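PDB 5JIP: cortical-lytic enzyme from Clostridium perfringens, which acts as a muramidase in the breakdown of spore-cortex peptidoglycan during germination, probably by lysozyme-type cleavage of its glycan strands. Local coordinates for residues G16-E21 and M201-D206; F109-V114 and P174-M179; R188-V193 and K197-W202; W221-N224 and S228-P231. One frame throughout, in Å; residues are numbered along the deposited sequence.

Interaction 1 of 4, residues G16-E21 and M201-D206; sequences GPDLNE and MWQFTD
Asp18 and Gln203 bridge two strands of the beta/alpha barrel of glycoside hydrolase family 25 that are not direct neighbours. Strands 15-19 and 201-208 both pair antiparallel with strand 217-221, which lies between them, so the two segments run in the same sense and meet through side chains rather than backbone. The CB of Asp18 points at segment 201-206. Gln203 leaves its strand to the side, and with CG anti to the backbone N (chi1 -167°) and an extended chain beyond, its amide is carried across to the carboxylate. The two side chains cross at about a right angle, although their flat ends are only moderately twisted, with planes 25° apart. Gln203 NE2 donates to Asp18 OD1 at 2.9 Å through a somewhat bent N-H...O angle of 148°. The acceptor lies nearly in the amide plane, while the donor comes to the syn side of OD1 but tilted out of the carboxylate plane. Asn220 ND2 also binds OD1, so the intervening strand contributes to the same cluster. At the other end of the amide, Tyr149 and Tyr180 hydroxyls hold Gln203 OE1, which together with the Asp18 bond fixes the flip of the group in this buried setting. The second carboxylate oxygen, Asp18 OD2, stays 3.5 Å from Gln203 NE2 at an angle too poor for a bond.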
loop_
_atom_site.group_PDB
_atom_site.type_symbol
_atom_site.label_atom_id
_atom_site.label_comp_id
_atom_site.label_asym_id
_atom_site.label_seq_id
_atom_site.Cartn_x
_atom_site.Cartn_y
_atom_site.Cartn_z
ATOM N N GLY A 16 -21.657 -1.340 -14.720
ATOM C CA GLY A 16 -21.462 -1.020 -16.106
ATOM C C GLY A 16 -21.503 -2.238 -16.993
ATOM O O GLY A 16 -21.339 -3.388 -16.537
ATOM N N PRO A 17 -21.679 -2.002 -18.292
ATOM C CA PRO A 17 -21.749 -3.099 -19.251
ATOM C C PRO A 17 -20.380 -3.477 -19.789
ATOM O O PRO A 17 -19.412 -2.722 -19.694
ATOM C CB PRO A 17 -22.619 -2.500 -20.364
ATOM C CG PRO A 17 -22.158 -1.056 -20.391
ATOM C CD PRO A 17 -21.977 -0.698 -18.932
ATOM N N ASP A 18 -20.317 -4.664 -20.389
ATOM C CA ASP A 18 -19.243 -4.924 -21.336
ATOM C C ASP A 18 -19.851 -5.180 -22.707
ATOM O O ASP A 18 -20.968 -5.709 -22.830
ATOM C CB ASP A 18 -18.316 -6.076 -20.896
ATOM C CG ASP A 18 -19.057 -7.374 -20.640
ATOM O OD1 ASP A 18 -19.551 -7.554 -19.508
ATOM O OD2 ASP A 18 -19.127 -8.210 -21.565
ATOM N N LEU A 19 -19.110 -4.747 -23.728
ATOM C CA LEU A 19 -19.601 -4.618 -25.101
ATOM C C LEU A 19 -18.552 -5.129 -26.080
ATOM O O LEU A 19 -17.361 -5.204 -25.765
ATOM C CB LEU A 19 -19.916 -3.153 -25.454
ATOM C CG LEU A 19 -20.805 -2.325 -24.525
ATOM C CD1 LEU A 19 -20.767 -0.847 -24.940
ATOM C CD2 LEU A 19 -22.211 -2.848 -24.539
ATOM N N ASN A 20 -18.998 -5.474 -27.285
ATOM C CA ASN A 20 -18.071 -5.784 -28.363
ATOM C C ASN A 20 -18.750 -5.449 -29.687
ATOM O O ASN A 20 -19.804 -4.813 -29.714
ATOM C CB ASN A 20 -17.588 -7.237 -28.282
ATOM C CG ASN A 20 -18.715 -8.256 -28.416
ATOM O OD1 ASN A 20 -19.753 -8.011 -29.039
ATOM N ND2 ASN A 20 -18.514 -9.403 -27.801
ATOM N N GLU A 21 -18.125 -5.853 -30.793
ATOM C CA GLU A 21 -18.644 -5.449 -32.100
ATOM C C GLU A 21 -20.046 -5.974 -32.388
ATOM O O GLU A 21 -20.701 -5.482 -33.323
ATOM C CB GLU A 21 -17.683 -5.911 -33.183
ATOM C CG GLU A 21 -17.625 -7.402 -33.384
ATOM C CD GLU A 21 -16.591 -7.770 -34.417
ATOM O OE1 GLU A 21 -16.986 -7.966 -35.600
ATOM O OE2 GLU A 21 -15.393 -7.816 -34.060
ATOM N N MET A 201 -14.871 -7.639 -9.960
ATOM C CA MET A 201 -16.128 -7.418 -10.676
ATOM C C MET A 201 -16.876 -8.736 -10.781
ATOM O O MET A 201 -16.285 -9.816 -10.731
ATOM C CB MET A 201 -15.895 -6.843 -12.067
ATOM C CG MET A 201 -15.340 -5.440 -12.058
ATOM S SD MET A 201 -15.125 -4.713 -13.728
ATOM C CE MET A 201 -16.348 -5.515 -14.711
ATOM N N TRP A 202 -18.187 -8.622 -10.899
ATOM C CA TRP A 202 -19.095 -9.760 -11.010
ATOM C C TRP A 202 -20.030 -9.508 -12.187
ATOM O O TRP A 202 -20.818 -8.555 -12.159
ATOM C CB TRP A 202 -19.877 -9.945 -9.711
ATOM C CG TRP A 202 -21.042 -10.896 -9.759
ATOM C CD1 TRP A 202 -21.252 -11.921 -10.630
ATOM C CD2 TRP A 202 -22.182 -10.877 -8.881
ATOM N NE1 TRP A 202 -22.449 -12.567 -10.334
ATOM C CE2 TRP A 202 -23.039 -11.922 -9.275
ATOM C CE3 TRP A 202 -22.545 -10.080 -7.796
ATOM C CZ2 TRP A 202 -24.234 -12.186 -8.613
ATOM C CZ3 TRP A 202 -23.736 -10.339 -7.151
ATOM C CH2 TRP A 202 -24.558 -11.381 -7.551
ATOM N N GLN A 203 -19.895 -10.325 -13.234
ATOM C CA GLN A 203 -20.810 -10.311 -14.368
ATOM C C GLN A 203 -22.005 -11.173 -13.983
ATOM O O GLN A 203 -21.874 -12.397 -13.865
ATOM C CB GLN A 203 -20.141 -10.860 -15.618
ATOM C CG GLN A 203 -20.924 -10.592 -16.890
ATOM C CD GLN A 203 -20.233 -11.215 -18.061
ATOM O OE1 GLN A 203 -20.206 -12.431 -18.195
ATOM N NE2 GLN A 203 -19.655 -10.379 -18.922
ATOM N N PHE A 204 -23.136 -10.529 -13.698
ATOM C CA PHE A 204 -24.291 -11.242 -13.164
ATOM C C PHE A 204 -25.334 -11.577 -14.222
ATOM O O PHE A 204 -26.249 -12.356 -13.940
ATOM C CB PHE A 204 -24.931 -10.443 -12.010
ATOM C CG PHE A 204 -25.489 -9.105 -12.419
ATOM C CD1 PHE A 204 -24.681 -7.970 -12.388
ATOM C CD2 PHE A 204 -26.799 -8.982 -12.839
ATOM C CE1 PHE A 204 -25.169 -6.740 -12.774
ATOM C CE2 PHE A 204 -27.298 -7.746 -13.239
ATOM C CZ PHE A 204 -26.477 -6.628 -13.215
ATOM N N THR A 205 -25.213 -11.048 -15.440
ATOM C CA THR A 205 -26.119 -11.456 -16.496
ATOM C C THR A 205 -25.446 -11.235 -17.833
ATOM O O THR A 205 -24.558 -10.389 -17.962
ATOM C CB THR A 205 -27.435 -10.676 -16.441
ATOM O OG1 THR A 205 -28.313 -11.168 -17.446
ATOM C CG2 THR A 205 -27.192 -9.212 -16.673
ATOM N N ASP A 206 -25.892 -12.006 -18.817
ATOM C CA ASP A 206 -25.572 -11.790 -20.217
ATOM C C ASP A 206 -26.777 -11.290 -21.000
ATOM O O ASP A 206 -26.679 -11.119 -22.218
ATOM C CB ASP A 206 -25.052 -13.075 -20.855
ATOM C CG ASP A 206 -26.048 -14.231 -20.763
ATOM O OD1 ASP A 206 -26.980 -14.158 -19.968
ATOM O OD2 ASP A 206 -25.861 -15.236 -21.468
#

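Interaction 2 of 4, residues F109-V114 and P174-M179; sequences FPVLDV and PLWIAM
Phe109, just ahead of strand 111-113, turns its CB toward segment 174-179 and offers a ring face to Pro174. The proline CG stands over that face, 4.1 Å from the Phe109 ring centroid and 17° off the normal, in a CH-pi contact. It is shifted toward the rim and lies 4.0 Å from Phe109 CZ, with CE1 similarly close. Two residues on, Val111 makes the second touch. Its CG1 is anti to the backbone N (chi1 164°) and its CG2 anti to the carbonyl carbon, which turns both methyls to the indole of Trp176. They reach the benzo part of the ring at CE3 and CZ3: CG2 comes to the edge near the ring plane, 3.6 Å from Trp176 CE3, and CG1 is 3.7 Å from that same CE3. The valine and the indole cross at about a right angle. Trp176 is further fixed by Asn220 OD1, which accepts from its NE1, and by the ring of Tyr149, met edge-to-face. Leu112, next in sequence, faces the other way and packs on Ile131 and Phe134 of helix 124-142, whereas Asp113 turns its OD2 to a bound buffer molecule. This alternation, with one set of side chains filling the barrel interior and the next under the surrounding helices, is that of the beta/alpha barrel of this family; strands 111-113 and 175-178 are separated in it by strand 147-151.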
loop_
_atom_site.group_PDB
_atom_site.type_symbol
_atom_site.label_atom_id
_atom_site.label_comp_id
_atom_site.label_asym_id
_atom_site.label_seq_id
_atom_site.Cartn_x
_atom_site.Cartn_y
_atom_site.Cartn_z
ATOM N N PHE A 109 -8.465 -1.792 -15.665
ATOM C CA PHE A 109 -7.583 -2.947 -15.824
ATOM C C PHE A 109 -7.778 -3.522 -17.222
ATOM O O PHE A 109 -8.896 -3.908 -17.582
ATOM C CB PHE A 109 -7.876 -4.099 -14.839
ATOM C CG PHE A 109 -7.651 -3.796 -13.381
ATOM C CD1 PHE A 109 -6.372 -3.644 -12.857
ATOM C CD2 PHE A 109 -8.729 -3.786 -12.508
ATOM C CE1 PHE A 109 -6.205 -3.416 -11.516
ATOM C CE2 PHE A 109 -8.562 -3.576 -11.165
ATOM C CZ PHE A 109 -7.319 -3.389 -10.658
ATOM N N PRO A 110 -6.722 -3.681 -17.996
ATOM C CA PRO A 110 -6.802 -4.595 -19.133
ATOM C C PRO A 110 -7.192 -5.982 -18.647
ATOM O O PRO A 110 -6.848 -6.379 -17.534
ATOM C CB PRO A 110 -5.381 -4.567 -19.717
ATOM C CG PRO A 110 -4.768 -3.313 -19.172
ATOM C CD PRO A 110 -5.367 -3.138 -17.818
ATOM N N VAL A 111 -7.956 -6.708 -19.467
ATOM C CA VAL A 111 -8.547 -7.973 -19.051
ATOM C C VAL A 111 -8.163 -9.087 -20.026
ATOM O O VAL A 111 -8.232 -8.910 -21.253
ATOM C CB VAL A 111 -10.078 -7.848 -18.940
ATOM C CG1 VAL A 111 -10.775 -9.195 -18.902
ATOM C CG2 VAL A 111 -10.448 -7.053 -17.708
ATOM N N LEU A 112 -7.774 -10.240 -19.463
ATOM C CA LEU A 112 -7.691 -11.510 -20.178
ATOM C C LEU A 112 -8.970 -12.306 -19.939
ATOM O O LEU A 112 -9.303 -12.642 -18.801
ATOM C CB LEU A 112 -6.465 -12.305 -19.733
ATOM C CG LEU A 112 -6.240 -13.657 -20.407
ATOM C CD1 LEU A 112 -5.821 -13.450 -21.842
ATOM C CD2 LEU A 112 -5.162 -14.399 -19.635
ATOM N N ASP A 113 -9.680 -12.584 -21.021
ATOM C CA ASP A 113 -10.979 -13.254 -21.016
ATOM C C ASP A 113 -10.749 -14.710 -21.396
ATOM O O ASP A 113 -10.421 -15.007 -22.549
ATOM C CB ASP A 113 -11.898 -12.511 -21.994
ATOM C CG ASP A 113 -13.188 -13.263 -22.351
ATOM O OD1 ASP A 113 -13.492 -14.333 -21.777
ATOM O OD2 ASP A 113 -13.919 -12.721 -23.219
ATOM N N VAL A 114 -10.900 -15.614 -20.422
ATOM C CA VAL A 114 -10.602 -17.033 -20.594
ATOM C C VAL A 114 -11.905 -17.803 -20.440
ATOM O O VAL A 114 -12.510 -17.830 -19.357
ATOM C CB VAL A 114 -9.544 -17.534 -19.600
ATOM C CG1 VAL A 114 -9.260 -19.024 -19.823
ATOM C CG2 VAL A 114 -8.286 -16.724 -19.730
ATOM N N PRO A 174 -6.463 -9.603 -10.082
ATOM C CA PRO A 174 -7.850 -9.151 -9.916
ATOM C C PRO A 174 -8.757 -10.099 -10.670
ATOM O O PRO A 174 -8.432 -10.527 -11.779
ATOM C CB PRO A 174 -7.860 -7.736 -10.516
ATOM C CG PRO A 174 -6.440 -7.309 -10.510
ATOM C CD PRO A 174 -5.623 -8.589 -10.722
ATOM N N LEU A 175 -9.898 -10.421 -10.050
ATOM C CA LEU A 175 -10.869 -11.358 -10.606
ATOM C C LEU A 175 -12.152 -10.657 -11.035
ATOM O O LEU A 175 -12.829 -10.000 -10.230
ATOM C CB LEU A 175 -11.214 -12.460 -9.603
ATOM C CG LEU A 175 -12.279 -13.453 -10.044
ATOM C CD1 LEU A 175 -11.794 -14.261 -11.214
ATOM C CD2 LEU A 175 -12.651 -14.329 -8.886
ATOM N N TRP A 176 -12.503 -10.865 -12.291
ATOM C CA TRP A 176 -13.813 -10.524 -12.842
ATOM C C TRP A 176 -14.547 -11.848 -13.067
ATOM O O TRP A 176 -14.231 -12.604 -13.994
ATOM C CB TRP A 176 -13.609 -9.717 -14.110
ATOM C CG TRP A 176 -14.828 -9.289 -14.861
ATOM C CD1 TRP A 176 -16.149 -9.448 -14.523
ATOM C CD2 TRP A 176 -14.809 -8.613 -16.105
ATOM N NE1 TRP A 176 -16.949 -8.894 -15.492
ATOM C CE2 TRP A 176 -16.152 -8.389 -16.485
ATOM C CE3 TRP A 176 -13.782 -8.194 -16.950
ATOM C CZ2 TRP A 176 -16.492 -7.761 -17.684
ATOM C CZ3 TRP A 176 -14.120 -7.553 -18.141
ATOM C CH2 TRP A 176 -15.459 -7.350 -18.496
ATOM N N ILE A 177 -15.471 -12.167 -12.179
ATOM C CA ILE A 177 -16.097 -13.481 -12.194
ATOM C C ILE A 177 -17.480 -13.362 -12.805
ATOM O O ILE A 177 -18.245 -12.439 -12.498
ATOM C CB ILE A 177 -16.172 -14.121 -10.796
ATOM C CG1 ILE A 177 -16.613 -15.582 -10.941
ATOM C CG2 ILE A 177 -17.086 -13.317 -9.875
ATOM C CD1 ILE A 177 -16.483 -16.397 -9.672
ATOM N N ALA A 178 -17.796 -14.307 -13.677
ATOM C CA ALA A 178 -19.131 -14.417 -14.246
ATOM C C ALA A 178 -19.893 -15.510 -13.507
ATOM O O ALA A 178 -19.418 -16.643 -13.415
ATOM C CB ALA A 178 -19.049 -14.742 -15.730
ATOM N N MET A 179 -21.063 -15.160 -12.976
ATOM C CA MET A 179 -22.007 -16.122 -12.428
ATOM C C MET A 179 -23.388 -15.521 -12.614
ATOM O O MET A 179 -23.731 -14.544 -11.939
ATOM C CB MET A 179 -21.759 -16.410 -10.957
ATOM C CG MET A 179 -22.722 -17.510 -10.472
ATOM S SD MET A 179 -22.844 -17.455 -8.734
ATOM C CE MET A 179 -23.887 -16.007 -8.521
#

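Interaction 3 of 4, residues R188-V193 and K197-W202; sequences RIPPNV and KRWTMW
Pro190 and Trp202 meet where segment 188-193 doubles back against 197-202, the two directions lying 144° apart, with Pro190 level with Trp202 and Asn192 level with Lys197. The proline ring carries the contact. Its CG sits squarely over the five-membered ring of Trp202, 3.4 Å from the centroid and 8° off the normal, a close CH-pi contact. CD extends over the six-membered ring, 3.7 Å from Trp202 CH2. On another side, Pro190 CB lies 3.8 Å from Trp199 CD1. Trp199 has its CG between the backbone N and the carbonyl carbon (chi1 54°), which folds the indole back so that Trp202 CB rests over its centre; the two indoles, steeply inclined to each other, form a corner that holds the proline. Ile189 CG2 touches the far end of the Trp202 indole, 4.0 Å from CH2. Both indole nitrogens are satisfied by backbone oxygens, Trp199 NE1 by that of Gln7 and Trp202 NE1 by that of Met179. Between the segments themselves, these carbon-to-ring contacts imply cohesion by dispersion and the weak attraction of proline C-H groups for an electron-rich ring, while the indole N-H groups tie the loop to Gln7 and the strand to Met179.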
loop_
_atom_site.group_PDB
_atom_site.type_symbol
_atom_site.label_atom_id
_atom_site.label_comp_id
_atom_site.label_asym_id
_atom_site.label_seq_id
_atom_site.Cartn_x
_atom_site.Cartn_y
_atom_site.Cartn_z
ATOM N N ARG A 188 -26.956 -17.739 -5.283
ATOM C CA ARG A 188 -27.486 -16.382 -5.374
ATOM C C ARG A 188 -26.380 -15.351 -5.588
ATOM O O ARG A 188 -26.600 -14.331 -6.253
ATOM C CB ARG A 188 -28.268 -16.059 -4.092
ATOM C CG ARG A 188 -28.840 -14.641 -4.005
ATOM C CD ARG A 188 -29.550 -14.381 -2.650
ATOM N NE ARG A 188 -28.630 -14.447 -1.509
ATOM C CZ ARG A 188 -27.835 -13.456 -1.117
ATOM N NH1 ARG A 188 -27.854 -12.298 -1.786
ATOM N NH2 ARG A 188 -27.026 -13.620 -0.056
ATOM N N ILE A 189 -25.233 -15.531 -4.943
ATOM C CA ILE A 189 -24.100 -14.612 -5.081
ATOM C C ILE A 189 -22.837 -15.433 -5.311
ATOM O O ILE A 189 -22.814 -16.649 -5.051
ATOM C CB ILE A 189 -23.934 -13.706 -3.838
ATOM C CG1 ILE A 189 -23.878 -14.546 -2.551
ATOM C CG2 ILE A 189 -25.059 -12.680 -3.756
ATOM C CD1 ILE A 189 -23.490 -13.721 -1.314
ATOM N N PRO A 190 -21.767 -14.806 -5.799
ATOM C CA PRO A 190 -20.556 -15.560 -6.103
ATOM C C PRO A 190 -19.957 -16.177 -4.846
ATOM O O PRO A 190 -19.697 -15.478 -3.849
ATOM C CB PRO A 190 -19.618 -14.502 -6.717
ATOM C CG PRO A 190 -20.559 -13.460 -7.306
ATOM C CD PRO A 190 -21.686 -13.410 -6.284
ATOM N N PRO A 191 -19.722 -17.478 -4.844
ATOM C CA PRO A 191 -18.964 -18.073 -3.744
ATOM C C PRO A 191 -17.493 -17.738 -3.861
ATOM O O PRO A 191 -16.981 -17.414 -4.930
ATOM C CB PRO A 191 -19.196 -19.574 -3.924
ATOM C CG PRO A 191 -19.316 -19.741 -5.366
ATOM C CD PRO A 191 -20.039 -18.494 -5.865
ATOM N N ASN A 192 -16.790 -17.887 -2.749
ATOM C CA ASN A 192 -15.342 -17.713 -2.755
ATOM C C ASN A 192 -14.706 -18.962 -3.360
ATOM O O ASN A 192 -14.968 -20.080 -2.912
ATOM C CB ASN A 192 -14.832 -17.415 -1.342
ATOM C CG ASN A 192 -15.239 -16.001 -0.842
ATOM O OD1 ASN A 192 -15.534 -15.075 -1.620
ATOM N ND2 ASN A 192 -15.215 -15.831 0.463
ATOM N N VAL A 193 -13.891 -18.779 -4.400
ATOM C CA VAL A 193 -13.344 -19.877 -5.190
ATOM C C VAL A 193 -11.956 -19.496 -5.687
ATOM O O VAL A 193 -11.568 -18.325 -5.682
ATOM C CB VAL A 193 -14.242 -20.251 -6.398
ATOM C CG1 VAL A 193 -15.584 -20.788 -5.930
ATOM C CG2 VAL A 193 -14.441 -19.080 -7.308
ATOM N N LYS A 197 -9.496 -14.136 -2.544
ATOM C CA LYS A 197 -10.177 -13.597 -1.366
ATOM C C LYS A 197 -11.426 -12.815 -1.743
ATOM O O LYS A 197 -12.413 -12.822 -1.006
ATOM C CB LYS A 197 -9.250 -12.697 -0.567
ATOM C CG LYS A 197 -7.941 -13.338 -0.154
ATOM C CD LYS A 197 -8.145 -14.373 0.901
ATOM C CE LYS A 197 -6.809 -14.762 1.545
ATOM N NZ LYS A 197 -5.950 -13.552 1.901
ATOM N N ARG A 198 -11.392 -12.113 -2.868
ATOM C CA ARG A 198 -12.496 -11.260 -3.284
ATOM C C ARG A 198 -12.607 -11.269 -4.797
ATOM O O ARG A 198 -11.615 -11.488 -5.500
ATOM C CB ARG A 198 -12.288 -9.804 -2.846
ATOM C CG ARG A 198 -12.352 -9.561 -1.388
ATOM C CD ARG A 198 -11.956 -8.119 -1.078
ATOM N NE ARG A 198 -12.798 -7.134 -1.770
ATOM C CZ ARG A 198 -14.059 -6.859 -1.440
ATOM N NH1 ARG A 198 -14.655 -7.508 -0.436
ATOM N NH2 ARG A 198 -14.732 -5.934 -2.123
ATOM N N TRP A 199 -13.819 -11.007 -5.289
ATOM C CA TRP A 199 -13.984 -10.591 -6.672
ATOM C C TRP A 199 -13.873 -9.080 -6.778
ATOM O O TRP A 199 -14.275 -8.329 -5.886
ATOM C CB TRP A 199 -15.305 -11.068 -7.290
ATOM C CG TRP A 199 -16.613 -10.749 -6.615
ATOM C CD1 TRP A 199 -17.358 -11.592 -5.846
ATOM C CD2 TRP A 199 -17.400 -9.562 -6.775
ATOM N NE1 TRP A 199 -18.526 -10.976 -5.457
ATOM C CE2 TRP A 199 -18.575 -9.730 -6.017
ATOM C CE3 TRP A 199 -17.192 -8.356 -7.421
ATOM C CZ2 TRP A 199 -19.542 -8.753 -5.933
ATOM C CZ3 TRP A 199 -18.156 -7.377 -7.323
ATOM C CH2 TRP A 199 -19.308 -7.573 -6.581
ATOM N N THR A 200 -13.272 -8.646 -7.872
ATOM C CA THR A 200 -13.207 -7.240 -8.205
ATOM C C THR A 200 -14.436 -6.810 -9.004
ATOM O O THR A 200 -14.976 -5.719 -8.767
ATOM C CB THR A 200 -11.912 -6.988 -8.982
ATOM O OG1 THR A 200 -10.806 -7.276 -8.116
ATOM C CG2 THR A 200 -11.828 -5.591 -9.500
ATOM N N MET A 201 -14.871 -7.639 -9.960
ATOM C CA MET A 201 -16.128 -7.418 -10.676
ATOM C C MET A 201 -16.876 -8.736 -10.781
ATOM O O MET A 201 -16.285 -9.816 -10.731
ATOM C CB MET A 201 -15.895 -6.843 -12.067
ATOM C CG MET A 201 -15.340 -5.440 -12.058
ATOM S SD MET A 201 -15.125 -4.713 -13.728
ATOM C CE MET A 201 -16.348 -5.515 -14.711
ATOM N N TRP A 202 -18.187 -8.622 -10.899
ATOM C CA TRP A 202 -19.095 -9.760 -11.010
ATOM C C TRP A 202 -20.030 -9.508 -12.187
ATOM O O TRP A 202 -20.818 -8.555 -12.159
ATOM C CB TRP A 202 -19.877 -9.945 -9.711
ATOM C CG TRP A 202 -21.042 -10.896 -9.759
ATOM C CD1 TRP A 202 -21.252 -11.921 -10.630
ATOM C CD2 TRP A 202 -22.182 -10.877 -8.881
ATOM N NE1 TRP A 202 -22.449 -12.567 -10.334
ATOM C CE2 TRP A 202 -23.039 -11.922 -9.275
ATOM C CE3 TRP A 202 -22.545 -10.080 -7.796
ATOM C CZ2 TRP A 202 -24.234 -12.186 -8.613
ATOM C CZ3 TRP A 202 -23.736 -10.339 -7.151
ATOM C CH2 TRP A 202 -24.558 -11.381 -7.551
#

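Interaction 4 of 4, residues W221-N224 and S228-P231; sequences WGPN and SLMP. With MG (magnesium ion), chain E.
Apolar packing comes first, and Pro223 is at its centre. Its CB is directed toward segment 228-231, and the ring is met along two of its sides. Pro223 CB lies 3.5 Å from Ser228 CB, so the serine takes part through its methylene, its hydroxyl being more distant. On the next side, Pro223 CD is 3.7 Å from Leu229 CD2, with CG of the leucine as near. Leu229 crosses the proline at about a right angle; its CG is anti to the carbonyl carbon (chi1 -66°), which brings the branched end nearer than its CB direction would suggest. A hydrogen bond outside the pair steadies the proline, whose backbone oxygen is bound by Thr14 OG1.

Metal coordination is the second kind of interaction, and it belongs to the backbone. Met230 O binds the magnesium ion at 2.0 Å, while the thioether of the same residue takes no part. Waters 1 and 2, each 2.1 Å from the magnesium, face each other across it, roughly at right angles to Met230 O. Asp227 O and one carboxylate oxygen each of Asp258 and Asp304 bring the ligands to six, all oxygen. The arrangement is consistent with the six-coordinate, octahedral geometry usual for magnesium, placed where the turn following the last barrel strand meets the C-terminal beta-sheet region that supplies Asp258 and Asp304.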
loop_
_atom_site.group_PDB
_atom_site.type_symbol
_atom_site.label_atom_id
_atom_site.label_comp_id
_atom_site.label_asym_id
_atom_site.label_seq_id
_atom_site.Cartn_x
_atom_site.Cartn_y
_atom_site.Cartn_z
ATOM N N TRP A 221 -21.313 -5.792 -11.765
ATOM C CA TRP A 221 -21.018 -5.040 -10.559
ATOM C C TRP A 221 -19.510 -4.921 -10.387
ATOM O O TRP A 221 -18.759 -5.875 -10.631
ATOM C CB TRP A 221 -21.613 -5.710 -9.313
ATOM C CG TRP A 221 -23.093 -5.901 -9.355
ATOM C CD1 TRP A 221 -23.752 -7.089 -9.383
ATOM C CD2 TRP A 221 -24.101 -4.872 -9.392
ATOM N NE1 TRP A 221 -25.106 -6.880 -9.416
ATOM C CE2 TRP A 221 -25.354 -5.529 -9.437
ATOM C CE3 TRP A 221 -24.068 -3.476 -9.370
ATOM C CZ2 TRP A 221 -26.559 -4.836 -9.459
ATOM C CZ3 TRP A 221 -25.275 -2.771 -9.418
ATOM C CH2 TRP A 221 -26.506 -3.458 -9.448
ATOM N N GLY A 222 -19.082 -3.749 -9.938
ATOM C CA GLY A 222 -17.689 -3.483 -9.689
ATOM C C GLY A 222 -17.413 -3.080 -8.251
ATOM O O GLY A 222 -18.279 -3.151 -7.368
ATOM N N PRO A 223 -16.181 -2.631 -8.005
ATOM C CA PRO A 223 -15.799 -2.135 -6.680
ATOM C C PRO A 223 -16.637 -0.942 -6.236
ATOM O O PRO A 223 -17.310 -0.279 -7.021
ATOM C CB PRO A 223 -14.327 -1.730 -6.859
ATOM C CG PRO A 223 -13.884 -2.361 -8.135
ATOM C CD PRO A 223 -15.100 -2.489 -8.986
ATOM N N ASN A 224 -16.559 -0.656 -4.934
ATOM C CA ASN A 224 -17.264 0.482 -4.368
ATOM C C ASN A 224 -16.814 1.800 -4.967
ATOM O O ASN A 224 -17.594 2.763 -5.003
ATOM C CB ASN A 224 -17.060 0.500 -2.865
ATOM C CG ASN A 224 -17.790 -0.630 -2.183
ATOM O OD1 ASN A 224 -18.439 -1.455 -2.836
ATOM N ND2 ASN A 224 -17.715 -0.665 -0.868
ATOM N N SER A 228 -10.811 1.902 -7.865
ATOM C CA SER A 228 -10.261 0.562 -7.662
ATOM C C SER A 228 -10.119 -0.224 -8.968
ATOM O O SER A 228 -9.536 -1.300 -8.954
ATOM C CB SER A 228 -11.130 -0.212 -6.687
ATOM O OG SER A 228 -11.051 0.389 -5.398
ATOM N N LEU A 229 -10.669 0.275 -10.073
ATOM C CA LEU A 229 -10.454 -0.327 -11.381
ATOM C C LEU A 229 -9.358 0.366 -12.180
ATOM O O LEU A 229 -8.906 -0.194 -13.198
ATOM C CB LEU A 229 -11.757 -0.287 -12.205
ATOM C CG LEU A 229 -12.933 -1.128 -11.687
ATOM C CD1 LEU A 229 -14.155 -0.929 -12.573
ATOM C CD2 LEU A 229 -12.535 -2.619 -11.613
ATOM N N MET A 230 -8.935 1.568 -11.756
ATOM C CA MET A 230 -8.061 2.455 -12.534
ATOM C C MET A 230 -6.739 2.761 -11.827
ATOM O O MET A 230 -6.669 2.746 -10.595
ATOM C CB MET A 230 -8.761 3.785 -12.814
ATOM C CG MET A 230 -10.091 3.627 -13.464
ATOM S SD MET A 230 -10.803 5.198 -14.021
ATOM C CE MET A 230 -10.913 6.149 -12.505
ATOM N N PRO A 231 -5.687 3.080 -12.573
ATOM C CA PRO A 231 -4.514 3.668 -11.943
ATOM C C PRO A 231 -4.864 5.007 -11.317
ATOM O O PRO A 231 -5.783 5.717 -11.789
ATOM C CB PRO A 231 -3.526 3.834 -13.110
ATOM C CG PRO A 231 -4.060 2.928 -14.184
ATOM C CD PRO A 231 -5.503 2.960 -14.034
HETATM MG MG MG E . -6.848 2.237 -8.631
HETATM O O HOH W 1 -7.016 0.193 -9.103
HETATM O O HOH W 2 -6.541 4.307 -8.233
#

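Interactions 1 and 2 lie in the buried barrel and share a wall: strands 175-178 and 201-208 are sheet neighbours, and Trp176 packs against both Asp18 and Met201. Their chemistry differs, a polar side-chain network in the first and apolar and CH-pi packing in the second. Interaction 3 ends on the same strand 201-208 but reaches outward, its tryptophans buried and its Arg188, Asn192 and Lys197 exposed. Interaction 4 follows on the chain, joined to strand 201-208 through the backbone of Trp221 and Trp202, and to interaction 2 through Phe109 N and Leu229 O. It is partly buried and, alone of the four, holds a metal.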